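Local coordinates for ubiquitin-activating enzyme E1-like (Saccharomyces cerevisiae, PDB 3ONH), which belongs to the SUMO E1 subunit Uba2, which with Aos1 activates Smt3 at the cost of ATP, and forms its Ubc9-binding ubiquitin-fold domain, at residues 26-31 and 104-109; 76-79 and 84-87; 31-36 and 109-114; 39-44 and 48-53. One frame throughout, in Å; residues are numbered along the deposited sequence.

Contact 1 (26-31 and 104-109); sequences VVLIRE and CSLPDV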
loop_
_atom_site.group_PDB
_atom_site.type_symbol
_atom_site.label_atom_id
_atom_site.label_comp_id
_atom_site.label_asym_id
_atom_site.label_seq_id
_atom_site.Cartn_x
_atom_site.Cartn_y
_atom_site.Cartn_z
ATOM N N VAL A 26 -4.113 2.563 -3.790
ATOM C CA VAL A 26 -3.074 3.579 -3.893
ATOM C C VAL A 26 -3.505 4.960 -3.381
ATOM O O VAL A 26 -2.775 5.619 -2.634
ATOM C CB VAL A 26 -2.593 3.712 -5.342
ATOM C CG1 VAL A 26 -1.741 4.943 -5.503
ATOM C CG2 VAL A 26 -1.821 2.466 -5.749
ATOM N N VAL A 27 -4.674 5.409 -3.810
ATOM C CA VAL A 27 -5.250 6.649 -3.313
ATOM C C VAL A 27 -5.381 6.615 -1.790
ATOM O O VAL A 27 -4.994 7.563 -1.103
ATOM C CB VAL A 27 -6.639 6.896 -3.929
ATOM C CG1 VAL A 27 -7.181 8.241 -3.483
ATOM C CG2 VAL A 27 -6.564 6.830 -5.447
ATOM N N LEU A 28 -5.906 5.504 -1.280
ATOM C CA LEU A 28 -6.131 5.296 0.148
ATOM C C LEU A 28 -4.857 5.489 0.955
ATOM O O LEU A 28 -4.836 6.203 1.953
ATOM C CB LEU A 28 -6.632 3.873 0.371
ATOM C CG LEU A 28 -7.618 3.580 1.501
ATOM C CD1 LEU A 28 -7.653 2.086 1.756
ATOM C CD2 LEU A 28 -7.252 4.324 2.768
ATOM N N ILE A 29 -3.791 4.824 0.535
ATOM C CA ILE A 29 -2.546 4.881 1.283
ATOM C C ILE A 29 -1.889 6.248 1.143
ATOM O O ILE A 29 -1.374 6.812 2.107
ATOM C CB ILE A 29 -1.590 3.775 0.834
ATOM C CG1 ILE A 29 -2.232 2.409 1.093
ATOM C CG2 ILE A 29 -0.268 3.901 1.562
ATOM C CD1 ILE A 29 -1.451 1.249 0.545
ATOM N N ARG A 30 -1.920 6.791 -0.065
ATOM C CA ARG A 30 -1.341 8.101 -0.305
ATOM C C ARG A 30 -1.993 9.164 0.572
ATOM O O ARG A 30 -1.308 9.925 1.240
ATOM C CB ARG A 30 -1.472 8.493 -1.773
ATOM C CG ARG A 30 -0.881 9.854 -2.098
ATOM C CD ARG A 30 -1.395 10.374 -3.428
ATOM N NE ARG A 30 -0.811 9.679 -4.570
ATOM C CZ ARG A 30 -1.515 9.058 -5.513
ATOM N NH1 ARG A 30 -2.841 9.029 -5.448
ATOM N NH2 ARG A 30 -0.891 8.458 -6.521
ATOM N N GLU A 31 -3.318 9.224 0.568
ATOM C CA GLU A 31 -4.009 10.268 1.325
ATOM C C GLU A 31 -3.881 10.073 2.837
ATOM O O GLU A 31 -3.669 11.030 3.577
ATOM C CB GLU A 31 -5.480 10.350 0.917
ATOM C CG GLU A 31 -5.693 10.567 -0.580
ATOM C CD GLU A 31 -5.829 12.040 -0.958
ATOM O OE1 GLU A 31 -5.953 12.336 -2.170
ATOM O OE2 GLU A 31 -5.822 12.900 -0.046
ATOM N N CYS A 104 -11.314 -2.737 5.500
ATOM C CA CYS A 104 -9.954 -2.462 5.078
ATOM C C CYS A 104 -9.413 -1.390 5.988
ATOM O O CYS A 104 -9.506 -0.206 5.686
ATOM C CB CYS A 104 -9.895 -1.987 3.633
ATOM S SG CYS A 104 -8.222 -1.549 3.100
ATOM N N SER A 105 -8.856 -1.811 7.113
ATOM C CA SER A 105 -8.436 -0.879 8.143
ATOM C C SER A 105 -6.941 -0.590 8.059
ATOM O O SER A 105 -6.129 -1.464 8.329
ATOM C CB SER A 105 -8.781 -1.455 9.514
ATOM O OG SER A 105 -8.721 -0.467 10.523
ATOM N N LEU A 106 -6.578 0.635 7.685
ATOM C CA LEU A 106 -5.175 1.023 7.647
ATOM C C LEU A 106 -4.683 1.442 9.027
ATOM O O LEU A 106 -5.387 2.113 9.772
ATOM C CB LEU A 106 -4.934 2.160 6.646
ATOM C CG LEU A 106 -5.117 1.870 5.153
ATOM C CD1 LEU A 106 -4.374 2.891 4.310
ATOM C CD2 LEU A 106 -4.636 0.490 4.811
ATOM N N PRO A 107 -3.452 1.055 9.364
ATOM C CA PRO A 107 -2.894 1.382 10.677
ATOM C C PRO A 107 -2.645 2.879 10.868
ATOM O O PRO A 107 -2.208 3.575 9.944
ATOM C CB PRO A 107 -1.563 0.629 10.677
ATOM C CG PRO A 107 -1.209 0.498 9.234
ATOM C CD PRO A 107 -2.523 0.253 8.553
ATOM N N ASP A 108 -2.915 3.367 12.070
ATOM C CA ASP A 108 -2.538 4.731 12.413
ATOM C C ASP A 108 -1.071 4.776 12.809
ATOM O O ASP A 108 -0.708 4.459 13.940
ATOM C CB ASP A 108 -3.450 5.303 13.493
ATOM C CG ASP A 108 -4.788 5.748 12.929
ATOM O OD1 ASP A 108 -4.911 6.939 12.576
ATOM O OD2 ASP A 108 -5.705 4.906 12.809
ATOM N N VAL A 109 -0.238 5.148 11.838
ATOM C CA VAL A 109 1.211 5.183 11.992
ATOM C C VAL A 109 1.727 6.600 11.753
ATOM O O VAL A 109 1.125 7.372 11.007
ATOM C CB VAL A 109 1.899 4.254 10.969
ATOM C CG1 VAL A 109 3.411 4.369 11.076
ATOM C CG2 VAL A 109 1.450 2.823 11.157
#
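Next to the leucine pair Leu28 and Leu106, the carbonyl oxygen of Pro107 accepts a hydrogen bond from Tyr33 OH, four residues beyond Ile29 on the same helix. This bond, together with a salt bridge from Lys32 NZ to Asp108 OD1, probably helps to hold the segment 104-109 along the flank of helix 22-33, the helix that the curved sheet of this ubiquitin-like beta-grasp fold embraces. The contact between 26-31 and 104-109 themselves is apolar. Leu28 and Leu106 reach toward each other tip to tip, with Leu28 CD2 3.6 Å from Leu106 CD1. The same CD1 methyl also lies 3.9 Å from Ile29 CG1, where the two side chains cross at roughly a right angle, and so a single leucine branch touches two successive helix residues. With CG of Leu106 anti to its carbonyl carbon (chi1 -67°), CD1 is brought between Leu28 CD2 and Ile29 CG1. Leu106 also touches Ile10, and Ile29 touches Leu91, which links the helix side to the sheet. The second branch of Leu28 is used as well: its CD1 meets Cys104 SG at 3.9 Å.

Contact 2 (76-79 and 84-87); sequences FSDE and MIRK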
loop_
_atom_site.group_PDB
_atom_site.type_symbol
_atom_site.label_atom_id
_atom_site.label_comp_id
_atom_site.label_asym_id
_atom_site.label_seq_id
_atom_site.Cartn_x
_atom_site.Cartn_y
_atom_site.Cartn_z
ATOM N N PHE A 76 5.562 1.179 0.264
ATOM C CA PHE A 76 4.939 2.314 -0.392
ATOM C C PHE A 76 5.855 3.516 -0.250
ATOM O O PHE A 76 6.091 3.980 0.864
ATOM C CB PHE A 76 3.599 2.597 0.276
ATOM C CG PHE A 76 2.670 3.430 -0.548
ATOM C CD1 PHE A 76 1.692 2.835 -1.328
ATOM C CD2 PHE A 76 2.759 4.809 -0.530
ATOM C CE1 PHE A 76 0.823 3.600 -2.086
ATOM C CE2 PHE A 76 1.895 5.578 -1.283
ATOM C CZ PHE A 76 0.928 4.974 -2.066
ATOM N N SER A 77 6.370 4.009 -1.374
ATOM C CA SER A 77 7.409 5.025 -1.369
ATOM C C SER A 77 7.049 6.330 -2.081
ATOM O O SER A 77 6.193 6.363 -2.965
ATOM C CB SER A 77 8.687 4.469 -1.999
ATOM O OG SER A 77 9.157 3.336 -1.302
ATOM N N ASP A 78 7.748 7.392 -1.686
ATOM C CA ASP A 78 7.634 8.727 -2.279
ATOM C C ASP A 78 8.607 8.861 -3.453
ATOM O O ASP A 78 9.818 8.708 -3.290
ATOM C CB ASP A 78 7.921 9.780 -1.187
ATOM C CG ASP A 78 8.159 11.190 -1.737
ATOM O OD1 ASP A 78 8.614 11.344 -2.890
ATOM O OD2 ASP A 78 7.914 12.160 -0.985
ATOM N N GLU A 79 8.083 9.147 -4.638
ATOM C CA GLU A 79 8.932 9.183 -5.830
ATOM C C GLU A 79 9.048 10.566 -6.450
ATOM O O GLU A 79 9.683 10.735 -7.488
ATOM C CB GLU A 79 8.441 8.187 -6.883
ATOM C CG GLU A 79 8.489 6.733 -6.440
ATOM C CD GLU A 79 9.906 6.235 -6.226
ATOM O OE1 GLU A 79 10.845 6.845 -6.778
ATOM O OE2 GLU A 79 10.083 5.229 -5.508
ATOM N N MET A 84 13.136 16.673 0.374
ATOM C CA MET A 84 12.639 15.829 1.444
ATOM C C MET A 84 11.651 14.854 0.848
ATOM O O MET A 84 11.085 15.098 -0.211
ATOM C CB MET A 84 11.936 16.655 2.517
ATOM C CG MET A 84 12.839 17.596 3.294
ATOM S SD MET A 84 12.049 18.165 4.814
ATOM C CE MET A 84 12.122 16.674 5.805
ATOM N N ILE A 85 11.429 13.751 1.539
ATOM C CA ILE A 85 10.469 12.770 1.087
ATOM C C ILE A 85 9.604 12.364 2.252
ATOM O O ILE A 85 10.021 12.471 3.399
ATOM C CB ILE A 85 11.177 11.509 0.590
ATOM C CG1 ILE A 85 12.145 10.996 1.655
ATOM C CG2 ILE A 85 11.940 11.796 -0.672
ATOM C CD1 ILE A 85 12.949 9.798 1.214
ATOM N N ARG A 86 8.396 11.893 1.964
ATOM C CA ARG A 86 7.611 11.226 2.988
ATOM C C ARG A 86 8.277 9.874 3.235
ATOM O O ARG A 86 8.497 9.112 2.302
ATOM C CB ARG A 86 6.163 11.042 2.523
ATOM C CG ARG A 86 5.248 10.389 3.545
ATOM C CD ARG A 86 5.056 11.264 4.771
ATOM N NE ARG A 86 4.487 12.556 4.417
ATOM C CZ ARG A 86 4.272 13.532 5.288
ATOM N NH1 ARG A 86 4.583 13.353 6.560
ATOM N NH2 ARG A 86 3.754 14.681 4.884
ATOM N N LYS A 87 8.619 9.587 4.484
ATOM C CA LYS A 87 9.269 8.326 4.817
ATOM C C LYS A 87 8.472 7.132 4.293
ATOM O O LYS A 87 7.255 7.102 4.399
ATOM C CB LYS A 87 9.449 8.217 6.328
ATOM C CG LYS A 87 10.273 7.022 6.777
ATOM C CD LYS A 87 10.646 7.163 8.243
ATOM C CE LYS A 87 11.352 5.934 8.777
ATOM N NZ LYS A 87 11.511 6.027 10.250
HETATM O O HOH W 1 9.363 7.187 0.738
#
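The strands around Asp78 and Arg86 run antiparallel but splayed, their axes 6.6 Å apart at an angle of 156° and the two CA atoms separated by 5.8 Å. They are the end of a beta hairpin of the beta-grasp sheet, formed by strands 73-78 and 84-95, where a side chain and a water take over from direct backbone pairing. Asp78 carries the contact. Its CG lies anti to the backbone N (chi1 166°), which sends the carboxylate across to the other strand, and there OD2 accepts the backbone N-H of Arg86 at 3.0 Å. The donor comes from the anti side of OD2 and lies well out of the carboxylate plane. The other oxygen, OD1, turns to the connecting loop and receives Gly81 N, so the carboxylate ties the hairpin loop to the far strand. An asparagine here would probably turn an NH2 group toward either Arg86 N or Gly81 N and leave that N-H without its acceptor. Ile85 crosses the carboxylate obliquely, with CB 3.7 Å from Asp78 OD2. Farther back, one water fills the widened gap, accepting from Asp78 N at 2.9 Å and donating to Arg86 O at 2.6 Å.

Contact 3 (31-36 and 109-114); sequences EKYSYP and VEVPLI
Tyr33 and Tyr35 both carry CG anti to their carbonyl carbons (chi1 -52° and -74°), and Val111 sets CG1 anti to its backbone N, an arrangement that directs one valine methyl at each tyrosine. Val111 CG2 rests 3.9 Å from Tyr33 CD1, while CG1 of the same valine lies 3.9 Å from Tyr35 OH. In both cases the side chains cross at about a right angle. Between the tyrosines, Ser34 has a positive phi of 67°, and this bend turns the chain out of its helical course and presents Tyr35 beside Tyr33.

Val109 meets the same CD1-CE1 side of the Tyr33 ring. Its carbonyl oxygen sits at the ring edge, 4.1 Å from Tyr33 CD1, and Val109 CB lies 4.2 Å from Tyr33 CE1. One face of that ring is covered from within the helix, with Lys32 CG 3.6 Å above its plane over the centre. The segment 109-114 thus packs beside the C-terminal part of helix 22-33 before it joins the sheet as strand 113-115.

Polar bonds gather round the edge. Arg86 donates NE to Ser34 O and NH1 to Val111 O, bridging the two segments from strand 84-95, and Tyr35 OH makes a weak hydrogen bond to Lys87 O. The chemistry implies a division of labour: apolar contacts of one valine with two tyrosine side chains fill the buried interior, while directional bonds from the Arg86 guanidinium to backbone carbonyls probably fix where the helix end and the returning chain lie.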
loop_
_atom_site.group_PDB
_atom_site.type_symbol
_atom_site.label_atom_id
_atom_site.label_comp_id
_atom_site.label_asym_id
_atom_site.label_seq_id
_atom_site.Cartn_x
_atom_site.Cartn_y
_atom_site.Cartn_z
ATOM N N GLU A 31 -3.318 9.224 0.568
ATOM C CA GLU A 31 -4.009 10.268 1.325
ATOM C C GLU A 31 -3.881 10.073 2.837
ATOM O O GLU A 31 -3.669 11.030 3.577
ATOM C CB GLU A 31 -5.480 10.350 0.917
ATOM C CG GLU A 31 -5.693 10.567 -0.580
ATOM C CD GLU A 31 -5.829 12.040 -0.958
ATOM O OE1 GLU A 31 -5.953 12.336 -2.170
ATOM O OE2 GLU A 31 -5.822 12.900 -0.046
ATOM N N LYS A 32 -3.998 8.830 3.287
ATOM C CA LYS A 32 -3.937 8.521 4.712
ATOM C C LYS A 32 -2.624 8.963 5.355
ATOM O O LYS A 32 -2.633 9.507 6.460
ATOM C CB LYS A 32 -4.193 7.027 4.950
ATOM C CG LYS A 32 -3.892 6.533 6.358
ATOM C CD LYS A 32 -5.002 6.854 7.341
ATOM C CE LYS A 32 -4.742 6.197 8.695
ATOM N NZ LYS A 32 -5.834 6.444 9.668
ATOM N N TYR A 33 -1.503 8.751 4.666
ATOM C CA TYR A 33 -0.195 9.061 5.250
ATOM C C TYR A 33 0.502 10.267 4.616
ATOM O O TYR A 33 1.653 10.551 4.926
ATOM C CB TYR A 33 0.729 7.838 5.217
ATOM C CG TYR A 33 0.114 6.604 5.820
ATOM C CD1 TYR A 33 -0.030 6.475 7.194
ATOM C CD2 TYR A 33 -0.330 5.565 5.016
ATOM C CE1 TYR A 33 -0.607 5.345 7.744
ATOM C CE2 TYR A 33 -0.895 4.433 5.560
ATOM C CZ TYR A 33 -1.032 4.328 6.922
ATOM O OH TYR A 33 -1.605 3.203 7.458
ATOM N N SER A 34 -0.193 10.964 3.723
ATOM C CA SER A 34 0.303 12.209 3.138
ATOM C C SER A 34 1.521 12.024 2.252
ATOM O O SER A 34 2.520 12.727 2.397
ATOM C CB SER A 34 0.594 13.235 4.230
ATOM O OG SER A 34 -0.554 13.395 5.044
ATOM N N TYR A 35 1.443 11.062 1.343
ATOM C CA TYR A 35 2.438 10.943 0.291
ATOM C C TYR A 35 2.039 11.893 -0.829
ATOM O O TYR A 35 0.915 12.383 -0.851
ATOM C CB TYR A 35 2.521 9.506 -0.227
ATOM C CG TYR A 35 3.210 8.558 0.719
ATOM C CD1 TYR A 35 4.591 8.415 0.708
ATOM C CD2 TYR A 35 2.479 7.791 1.609
ATOM C CE1 TYR A 35 5.226 7.552 1.568
ATOM C CE2 TYR A 35 3.107 6.920 2.475
ATOM C CZ TYR A 35 4.479 6.811 2.452
ATOM O OH TYR A 35 5.103 5.946 3.317
ATOM N N PRO A 36 2.967 12.169 -1.754
ATOM C CA PRO A 36 2.674 13.033 -2.901
ATOM C C PRO A 36 1.966 12.256 -4.004
ATOM O O PRO A 36 1.562 11.119 -3.787
ATOM C CB PRO A 36 4.060 13.450 -3.389
ATOM C CG PRO A 36 5.026 12.985 -2.334
ATOM C CD PRO A 36 4.391 11.821 -1.683
ATOM N N VAL A 109 -0.238 5.148 11.838
ATOM C CA VAL A 109 1.211 5.183 11.992
ATOM C C VAL A 109 1.727 6.600 11.753
ATOM O O VAL A 109 1.125 7.372 11.007
ATOM C CB VAL A 109 1.899 4.254 10.969
ATOM C CG1 VAL A 109 3.411 4.369 11.076
ATOM C CG2 VAL A 109 1.450 2.823 11.157
ATOM N N GLU A 110 2.843 6.935 12.389
ATOM C CA GLU A 110 3.474 8.235 12.197
ATOM C C GLU A 110 4.482 8.157 11.064
ATOM O O GLU A 110 5.486 7.453 11.176
ATOM C CB GLU A 110 4.182 8.672 13.477
ATOM C CG GLU A 110 4.488 10.153 13.541
ATOM C CD GLU A 110 4.865 10.599 14.945
ATOM O OE1 GLU A 110 6.001 10.296 15.380
ATOM O OE2 GLU A 110 4.023 11.241 15.615
ATOM N N VAL A 111 4.202 8.871 9.973
ATOM C CA VAL A 111 5.075 8.879 8.807
ATOM C C VAL A 111 5.572 10.281 8.561
ATOM O O VAL A 111 4.860 11.112 8.008
ATOM C CB VAL A 111 4.365 8.382 7.541
ATOM C CG1 VAL A 111 5.341 8.335 6.395
ATOM C CG2 VAL A 111 3.769 7.010 7.775
ATOM N N PRO A 112 6.812 10.551 8.967
ATOM C CA PRO A 112 7.367 11.899 8.916
ATOM C C PRO A 112 7.960 12.220 7.552
ATOM O O PRO A 112 8.207 11.311 6.764
ATOM C CB PRO A 112 8.501 11.847 9.948
ATOM C CG PRO A 112 8.659 10.356 10.333
ATOM C CD PRO A 112 7.808 9.560 9.406
ATOM N N LEU A 113 8.177 13.501 7.288
ATOM C CA LEU A 113 9.046 13.917 6.206
ATOM C C LEU A 113 10.493 13.722 6.651
ATOM O O LEU A 113 10.834 13.982 7.805
ATOM C CB LEU A 113 8.820 15.387 5.867
ATOM C CG LEU A 113 7.521 15.798 5.180
ATOM C CD1 LEU A 113 7.647 17.246 4.740
ATOM C CD2 LEU A 113 7.252 14.907 3.988
ATOM N N ILE A 114 11.341 13.262 5.739
ATOM C CA ILE A 114 12.763 13.101 6.025
ATOM C C ILE A 114 13.578 13.553 4.834
ATOM O O ILE A 114 13.081 13.600 3.719
ATOM C CB ILE A 114 13.117 11.635 6.306
ATOM C CG1 ILE A 114 12.669 10.761 5.133
ATOM C CG2 ILE A 114 12.496 11.188 7.609
ATOM C CD1 ILE A 114 13.320 9.409 5.097
#

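Contact 4 (39-44 and 48-53); sequences ISLLDA and RLLFDY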
loop_
_atom_site.group_PDB
_atom_site.type_symbol
_atom_site.label_atom_id
_atom_site.label_comp_id
_atom_site.label_asym_id
_atom_site.label_seq_id
_atom_site.Cartn_x
_atom_site.Cartn_y
_atom_site.Cartn_z
ATOM N N ILE A 39 4.250 8.132 -6.721
ATOM C CA ILE A 39 4.494 7.150 -5.683
ATOM C C ILE A 39 4.988 5.832 -6.274
ATOM O O ILE A 39 4.923 5.616 -7.488
ATOM C CB ILE A 39 3.203 6.907 -4.881
ATOM C CG1 ILE A 39 3.439 7.215 -3.413
ATOM C CG2 ILE A 39 2.631 5.510 -5.129
ATOM C CD1 ILE A 39 3.814 8.643 -3.179
ATOM N N SER A 40 5.496 4.963 -5.406
ATOM C CA SER A 40 5.888 3.614 -5.797
ATOM C C SER A 40 5.267 2.608 -4.842
ATOM O O SER A 40 5.344 2.776 -3.631
ATOM C CB SER A 40 7.412 3.465 -5.763
ATOM O OG SER A 40 7.865 2.685 -6.852
ATOM N N LEU A 41 4.652 1.567 -5.396
ATOM C CA LEU A 41 4.085 0.476 -4.605
ATOM C C LEU A 41 4.696 -0.845 -5.050
ATOM O O LEU A 41 4.487 -1.298 -6.172
ATOM C CB LEU A 41 2.565 0.432 -4.742
ATOM C CG LEU A 41 1.799 -0.407 -3.710
ATOM C CD1 LEU A 41 0.331 -0.026 -3.695
ATOM C CD2 LEU A 41 1.951 -1.897 -3.968
ATOM N N LEU A 42 5.449 -1.456 -4.149
ATOM C CA LEU A 42 6.166 -2.683 -4.436
ATOM C C LEU A 42 5.699 -3.801 -3.503
ATOM O O LEU A 42 5.410 -3.560 -2.334
ATOM C CB LEU A 42 7.661 -2.435 -4.243
ATOM C CG LEU A 42 8.624 -3.609 -4.368
ATOM C CD1 LEU A 42 9.052 -3.792 -5.805
ATOM C CD2 LEU A 42 9.835 -3.366 -3.491
ATOM N N ASP A 43 5.602 -5.020 -4.019
ATOM C CA ASP A 43 5.496 -6.177 -3.141
ATOM C C ASP A 43 6.894 -6.406 -2.564
ATOM O O ASP A 43 7.804 -6.825 -3.275
ATOM C CB ASP A 43 4.987 -7.413 -3.902
ATOM C CG ASP A 43 4.668 -8.589 -2.977
ATOM O OD1 ASP A 43 5.180 -8.606 -1.844
ATOM O OD2 ASP A 43 3.904 -9.501 -3.376
ATOM N N ALA A 44 7.084 -6.092 -1.288
ATOM C CA ALA A 44 8.395 -6.273 -0.675
ATOM C C ALA A 44 8.690 -7.757 -0.424
ATOM O O ALA A 44 9.850 -8.159 -0.346
ATOM C CB ALA A 44 8.521 -5.455 0.608
ATOM N N ARG A 48 8.215 -7.287 -6.426
ATOM C CA ARG A 48 7.485 -6.932 -7.641
ATOM C C ARG A 48 7.050 -5.472 -7.608
ATOM O O ARG A 48 6.367 -5.047 -6.683
ATOM C CB ARG A 48 6.253 -7.822 -7.803
ATOM C CG ARG A 48 6.562 -9.277 -8.110
ATOM C CD ARG A 48 5.288 -10.107 -8.220
ATOM N NE ARG A 48 4.470 -9.991 -7.018
ATOM C CZ ARG A 48 3.152 -10.149 -6.983
ATOM N NH1 ARG A 48 2.470 -10.442 -8.083
ATOM N NH2 ARG A 48 2.510 -10.011 -5.833
ATOM N N LEU A 49 7.451 -4.698 -8.610
ATOM C CA LEU A 49 6.951 -3.337 -8.746
ATOM C C LEU A 49 5.541 -3.423 -9.282
ATOM O O LEU A 49 5.322 -3.765 -10.437
ATOM C CB LEU A 49 7.825 -2.500 -9.676
ATOM C CG LEU A 49 7.423 -1.025 -9.794
ATOM C CD1 LEU A 49 7.114 -0.421 -8.426
ATOM C CD2 LEU A 49 8.510 -0.226 -10.498
ATOM N N LEU A 50 4.582 -3.120 -8.425
ATOM C CA LEU A 50 3.185 -3.316 -8.761
ATOM C C LEU A 50 2.552 -2.054 -9.327
ATOM O O LEU A 50 1.578 -2.115 -10.076
ATOM C CB LEU A 50 2.436 -3.798 -7.522
ATOM C CG LEU A 50 2.851 -5.209 -7.107
ATOM C CD1 LEU A 50 2.015 -5.695 -5.936
ATOM C CD2 LEU A 50 2.705 -6.134 -8.286
ATOM N N PHE A 51 3.137 -0.907 -8.995
ATOM C CA PHE A 51 2.564 0.365 -9.398
ATOM C C PHE A 51 3.527 1.492 -9.139
ATOM O O PHE A 51 4.149 1.557 -8.085
ATOM C CB PHE A 51 1.267 0.606 -8.620
ATOM C CG PHE A 51 0.568 1.881 -8.983
ATOM C CD1 PHE A 51 -0.579 1.861 -9.761
ATOM C CD2 PHE A 51 1.054 3.099 -8.542
ATOM C CE1 PHE A 51 -1.229 3.037 -10.092
ATOM C CE2 PHE A 51 0.412 4.277 -8.872
ATOM C CZ PHE A 51 -0.731 4.246 -9.647
ATOM N N ASP A 52 3.681 2.371 -10.120
ATOM C CA ASP A 52 4.320 3.655 -9.864
ATOM C C ASP A 52 3.776 4.715 -10.819
ATOM O O ASP A 52 2.830 4.460 -11.559
ATOM C CB ASP A 52 5.855 3.566 -9.861
ATOM C CG ASP A 52 6.449 3.425 -11.249
ATOM O OD1 ASP A 52 7.688 3.510 -11.369
ATOM O OD2 ASP A 52 5.693 3.237 -12.217
ATOM N N TYR A 53 4.360 5.899 -10.784
ATOM C CA TYR A 53 3.843 7.037 -11.529
ATOM C C TYR A 53 4.101 6.903 -13.022
ATOM O O TYR A 53 4.026 7.881 -13.763
ATOM C CB TYR A 53 4.538 8.288 -11.038
ATOM C CG TYR A 53 6.029 8.190 -11.201
ATOM C CD1 TYR A 53 6.673 8.807 -12.266
ATOM C CD2 TYR A 53 6.793 7.455 -10.308
ATOM C CE1 TYR A 53 8.039 8.713 -12.421
ATOM C CE2 TYR A 53 8.161 7.353 -10.455
ATOM C CZ TYR A 53 8.779 7.983 -11.514
ATOM O OH TYR A 53 10.144 7.881 -11.663
#
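This is a beta hairpin at the margin of the sheet, with Leu41 opposite Leu50 and Phe51: strand 39-43, which follows helix 22-33, pairs antiparallel with 48-52 on one flank and with strand 73-78 on the other. Leu41 and Phe51 form a hydrogen-bonded antiparallel pair. The N-H of Leu41 bonds Phe51 O at 2.7 Å, almost straight at 170°, whereas the Leu41 carbonyl oxygen takes Leu50 N at 2.9 Å and, weakly, Phe51 N. Two residues therefore face one, a classic beta bulge that shifts the register by one before Leu42 pairs with Leu49. Leu41 and Phe51 share a face of the sheet, CB to CB at 4.1 Å, and both touch Val26 of the helix. On the other face Leu49 CD1 lies 3.6 Å from Ser40 OG.

Near the turn, Asp43 N donates to Arg48 O at 2.8 Å, and the side chains of the two residues run side by side. Arg48 NH2 reaches Asp43 OD2 at 2.9 Å in a straight salt bridge, within the guanidinium plane and on the anti lone pair of the oxygen. The carboxylate is turned 59° against the guanidinium, and Leu50 CD2 covers one guanidinium face. Arg48 NE and NH1 hold Asn46 OD1 and Ile66 O. A leucine in place of Arg48 would probably leave the Asp43 carboxylate without its charged mate and the loop at Ile66 without this tie. Such a bulged hairpin, with one face turned to the helix, fits the ubiquitin-like beta-grasp fold.

Overall arrangement
Helix 22-33 and the mixed sheet that curls round it connect all four contacts. Contacts 1 and 3 use successive parts of the helix and of the chain 104-114, share Glu31 and Val109, and lie about 10 Å apart between centres. Contacts 2 and 4 are sheet hairpins met within the long span those two enclose, contact 4 first, and adjacent strands 39-43 and 73-78 join them. Phe76 packs on Ile29, and Val26 on Leu41, tying both hairpins to the helix. Contacts 3 and 4 are farthest apart, about 17 Å between centres. The last part of the modelled domain thus returns along the helix of one compact ubiquitin-fold domain.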